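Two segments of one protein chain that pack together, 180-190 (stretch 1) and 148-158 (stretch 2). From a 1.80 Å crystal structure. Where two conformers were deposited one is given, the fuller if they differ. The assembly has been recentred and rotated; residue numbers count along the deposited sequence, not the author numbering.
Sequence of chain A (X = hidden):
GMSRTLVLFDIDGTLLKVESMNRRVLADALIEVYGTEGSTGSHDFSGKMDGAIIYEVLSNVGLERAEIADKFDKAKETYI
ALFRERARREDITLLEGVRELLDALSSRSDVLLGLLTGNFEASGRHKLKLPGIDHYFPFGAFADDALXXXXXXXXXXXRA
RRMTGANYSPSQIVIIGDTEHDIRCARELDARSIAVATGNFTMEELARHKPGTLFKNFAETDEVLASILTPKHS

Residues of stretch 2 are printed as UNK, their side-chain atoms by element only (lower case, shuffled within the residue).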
# COMPACT_ATOMS: atom_id res chain seq x y z
N GLU A 180 -8.19 -0.47 -8.64
CA GLU A 180 -7.69 -0.33 -10.00
C GLU A 180 -6.24 0.16 -10.03
O GLU A 180 -5.52 -0.12 -10.97
CB GLU A 180 -8.56 0.64 -10.79
CG GLU A 180 -8.44 2.06 -10.36
CD GLU A 180 -9.33 3.00 -11.17
OE1 GLU A 180 -9.18 3.01 -12.41
OE2 GLU A 180 -10.17 3.71 -10.57
N HIS A 181 -5.82 0.89 -8.99
CA HIS A 181 -4.47 1.48 -8.98
C HIS A 181 -3.41 0.40 -8.77
O HIS A 181 -2.31 0.48 -9.33
CB HIS A 181 -4.38 2.57 -7.93
CG HIS A 181 -5.44 3.61 -8.08
ND1 HIS A 181 -5.62 4.32 -9.26
CD2 HIS A 181 -6.42 4.02 -7.24
CE1 HIS A 181 -6.63 5.15 -9.11
NE2 HIS A 181 -7.13 5.00 -7.89
N ASP A 182 -3.73 -0.58 -7.94
CA ASP A 182 -2.90 -1.74 -7.76
C ASP A 182 -2.75 -2.50 -9.07
O ASP A 182 -1.64 -2.81 -9.51
CB ASP A 182 -3.48 -2.62 -6.67
CG ASP A 182 -3.64 -1.86 -5.38
OD1 ASP A 182 -2.63 -1.70 -4.69
OD2 ASP A 182 -4.75 -1.39 -5.06
N ILE A 183 -3.86 -2.77 -9.71
CA ILE A 183 -3.83 -3.55 -10.91
C ILE A 183 -3.01 -2.81 -11.98
O ILE A 183 -2.25 -3.41 -12.76
CB ILE A 183 -5.27 -3.81 -11.44
CG1 ILE A 183 -6.05 -4.69 -10.46
CG2 ILE A 183 -5.22 -4.52 -12.79
CD1 ILE A 183 -7.54 -4.70 -10.66
N ARG A 184 -3.19 -1.49 -12.02
CA ARG A 184 -2.61 -0.67 -13.08
C ARG A 184 -1.11 -0.56 -12.87
O ARG A 184 -0.33 -0.63 -13.80
CB ARG A 184 -3.24 0.72 -13.08
CG ARG A 184 -2.44 1.76 -13.88
CD ARG A 184 -3.22 3.03 -14.16
NE ARG A 184 -4.64 2.74 -14.31
CZ ARG A 184 -5.59 3.10 -13.44
NH1 ARG A 184 -5.32 3.85 -12.36
NH2 ARG A 184 -6.83 2.72 -13.68
N CYS A 185 -0.68 -0.42 -11.63
CA CYS A 185 0.78 -0.23 -11.42
C CYS A 185 1.57 -1.51 -11.77
O CYS A 185 2.73 -1.43 -12.18
CB CYS A 185 1.09 0.34 -10.05
SG CYS A 185 1.12 -0.82 -8.75
N ALA A 186 0.93 -2.67 -11.67
CA ALA A 186 1.55 -3.94 -12.05
C ALA A 186 1.90 -4.01 -13.53
O ALA A 186 2.86 -4.66 -13.92
CB ALA A 186 0.64 -5.09 -11.68
N ARG A 187 1.13 -3.32 -14.36
CA ARG A 187 1.37 -3.32 -15.79
C ARG A 187 2.73 -2.70 -16.13
O ARG A 187 3.31 -3.01 -17.17
CB ARG A 187 0.27 -2.56 -16.54
CG ARG A 187 -1.18 -3.05 -16.26
CD ARG A 187 -2.21 -2.23 -17.08
NE ARG A 187 -3.59 -2.48 -16.61
CZ ARG A 187 -4.57 -1.57 -16.56
NH1 ARG A 187 -4.39 -0.29 -16.95
NH2 ARG A 187 -5.76 -1.94 -16.12
N GLU A 188 3.24 -1.83 -15.25
CA GLU A 188 4.56 -1.23 -15.42
C GLU A 188 5.67 -2.25 -15.64
O GLU A 188 6.60 -1.99 -16.39
CB GLU A 188 4.91 -0.37 -14.21
CG GLU A 188 4.05 0.87 -14.12
CD GLU A 188 4.33 1.84 -15.26
OE1 GLU A 188 5.52 2.11 -15.54
OE2 GLU A 188 3.37 2.34 -15.88
N LEU A 189 5.55 -3.41 -15.00
CA LEU A 189 6.59 -4.43 -15.11
C LEU A 189 6.12 -5.66 -15.87
O LEU A 189 6.82 -6.67 -15.87
CB LEU A 189 6.97 -4.87 -13.71
CG LEU A 189 7.49 -3.82 -12.73
CD1 LEU A 189 7.80 -4.56 -11.44
CD2 LEU A 189 8.71 -3.08 -13.26
N ASP A 190 4.94 -5.55 -16.50
CA ASP A 190 4.19 -6.71 -17.01
C ASP A 190 4.11 -7.80 -15.93
O ASP A 190 4.20 -9.00 -16.22
CB ASP A 190 4.81 -7.26 -18.31
CG ASP A 190 3.90 -8.29 -19.01
OD1 ASP A 190 2.68 -8.29 -18.76
OD2 ASP A 190 4.42 -9.09 -19.82
N UNK A 148 3.26 9.40 -7.76
CA UNK A 148 2.55 8.55 -8.72
C UNK A 148 2.83 7.08 -8.47
O UNK A 148 4.01 6.66 -8.48
o UNK A 148 2.72 8.29 -12.38
c UNK A 148 2.40 8.04 -11.20
c UNK A 148 3.02 8.92 -10.11
o UNK A 148 1.59 7.14 -10.87
N UNK A 149 1.76 6.30 -8.24
CA UNK A 149 1.88 4.88 -7.82
C UNK A 149 2.64 4.09 -8.87
O UNK A 149 3.30 3.10 -8.58
n UNK A 149 -0.39 1.08 -5.64
c UNK A 149 0.50 4.21 -7.58
c UNK A 149 -0.66 2.14 -6.59
c UNK A 149 -0.73 1.14 -4.38
n UNK A 149 -0.41 0.14 -3.56
n UNK A 149 -1.44 2.16 -3.92
c UNK A 149 0.62 2.93 -6.73
N UNK A 150 2.55 4.55 -10.11
CA UNK A 150 3.19 3.87 -11.26
C UNK A 150 4.70 3.96 -11.35
O UNK A 150 5.30 3.23 -12.15
c UNK A 150 1.12 3.92 -12.69
c UNK A 150 2.56 4.35 -12.56
o UNK A 150 0.66 2.99 -12.00
n UNK A 150 0.38 4.58 -13.57
N UNK A 151 5.31 4.81 -10.53
CA UNK A 151 6.77 4.81 -10.34
C UNK A 151 7.24 3.72 -9.35
O UNK A 151 8.38 3.24 -9.45
o UNK A 151 6.66 9.67 -10.70
c UNK A 151 7.36 8.68 -10.34
c UNK A 151 7.23 6.18 -9.84
c UNK A 151 6.93 7.31 -10.84
o UNK A 151 8.38 8.79 -9.60
N UNK A 152 6.37 3.31 -8.43
CA UNK A 152 6.74 2.38 -7.35
C UNK A 152 7.23 0.96 -7.72
O UNK A 152 8.17 0.47 -7.10
c UNK A 152 4.52 3.04 -4.21
c UNK A 152 6.41 4.38 -5.16
c UNK A 152 5.60 2.27 -6.34
c UNK A 152 5.23 3.49 -5.48
N UNK A 153 6.61 0.30 -8.71
CA UNK A 153 7.04 -1.05 -9.08
C UNK A 153 8.51 -1.08 -9.51
O UNK A 153 9.23 -1.98 -9.17
c UNK A 153 5.50 0.76 -9.56
c UNK A 153 5.03 -0.49 -10.19
c UNK A 153 6.15 -1.39 -10.28
N UNK A 154 8.92 -0.09 -10.29
CA UNK A 154 10.30 0.00 -10.74
C UNK A 154 11.24 0.12 -9.57
O UNK A 154 12.20 -0.62 -9.48
c UNK A 154 10.47 1.19 -11.65
c UNK A 154 8.87 0.49 -14.82
n UNK A 154 9.79 0.28 -13.89
c UNK A 154 9.59 1.16 -12.85
c UNK A 154 8.51 1.91 -13.18
n UNK A 154 8.09 1.49 -14.43
N UNK A 155 10.91 1.01 -8.65
CA UNK A 155 11.70 1.24 -7.45
C UNK A 155 11.80 -0.03 -6.58
O UNK A 155 12.89 -0.40 -6.16
c UNK A 155 10.61 4.92 -6.71
c UNK A 155 11.10 2.41 -6.62
c UNK A 155 11.65 2.43 -5.14
c UNK A 155 11.32 3.73 -7.35
N UNK A 156 10.66 -0.67 -6.32
CA UNK A 156 10.66 -1.95 -5.61
C UNK A 156 11.44 -3.02 -6.34
O UNK A 156 12.15 -3.75 -5.71
c UNK A 156 9.24 -2.42 -5.36
N UNK A 157 11.31 -3.13 -7.67
CA UNK A 157 12.08 -4.14 -8.41
C UNK A 157 13.61 -3.93 -8.25
O UNK A 157 14.37 -4.87 -7.95
c UNK A 157 11.68 -4.15 -9.88
c UNK A 157 11.92 -5.05 -12.15
c UNK A 157 12.42 -5.16 -10.74
c UNK A 157 12.26 -6.57 -10.21
N UNK A 158 14.06 -2.69 -8.39
CA UNK A 158 15.48 -2.35 -8.22
C UNK A 158 15.98 -2.70 -6.82
O UNK A 158 17.06 -3.27 -6.67
c UNK A 158 15.70 -0.89 -8.49
o UNK A 158 16.83 1.83 -8.43
c UNK A 158 17.14 -0.50 -8.66
o UNK A 158 17.75 1.11 -10.31
c UNK A 158 17.27 0.92 -9.16
O HOH W 1 -0.23 -2.01 -5.63
O HOH W 2 -1.49 3.07 -10.37

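Position 148 carries two side-chain carbons, the second bearing two oxygens, and makes no contact with stretch 1. One oxygen accepts a 2.9 Å hydrogen bond from the backbone N of position 150. The short carboxylate identifies Asp148, and the acceptor is OD1.

Position 149 has three carbons, a nitrogen, then a carbon carrying two more nitrogens. The third carbon passes 3.6 Å from His181 O, and a terminal nitrogen lies 3.1 Å from Asp182 OD1. This guanidinium is Arg149, extended, with chi1 to chi3 all t. NH2 forms a salt bridge with Asp182 OD1; because that oxygen lies over one face of the guanidinium, no N-H points at it and the attraction is between charges alone. Water 1 supplies directed bonds instead, accepting from Arg149 NH2 (3.0 Å) and donating to Asp182 OD1 (2.6 Å). Cys185 SG sits at the guanidinium edge, 3.9 Å from Arg149 NE.

At position 150, two carbons end in one nitrogen and one oxygen, the latter 3.3 Å from Cys185 CA. This primary amide is Asn150. Its OD1 accepts from water 2 at 2.7 Å; the same water donates to His181 O at 2.9 Å, linking the stretches.

Position 151 shows three carbons, the third with two oxygens. Its CB points away from stretch 1, which it does not touch: Glu151.

Position 152 has four carbons forked at the second. Its CA-to-CB bond points sideways, and the side chain does not touch stretch 1: Leu152.

At position 153 three carbons close a ring onto the backbone nitrogen. The middle one lies 3.2 Å from Cys185 O and 4.0 Å from Cys185 CB, while CB meets Leu189 CG at 3.7 Å. The ring defines Pro153.

Position 154 bears one carbon and a five-membered ring of three carbons and two nitrogens, one 2.9 Å from Glu188 OE1. This imidazole is His154; NE2 donates to that oxygen (158°), which lies near the ring plane, as an in-plane N-H requires.

Position 155 has four carbons forked at the first, one arm two carbons long, out of reach: Ile155. Position 156 has a single carbon, CB, 6.6 Å from Leu189 CD1 and so not in contact: Ala156.

Position 157 has four carbons forked at the second, a branch-end carbon 3.9 Å from Leu189 CD2: Leu157, through CD2. Position 158, three carbons ending in two oxygens, is out of reach: Glu158.

The contact buries 585 Å² and is tightest in backbone terms where Cys185 and Asn150 CA atoms stand 4.8 Å apart. Pro153 and Leu157 pack apolar surface against Cys185 and Leu189, while the Arg149–Asp182 salt bridge, the His154–Glu188 hydrogen bond and two bridging waters supply the polar links.

Stretch 2 (148-158) DRNELPHIALE
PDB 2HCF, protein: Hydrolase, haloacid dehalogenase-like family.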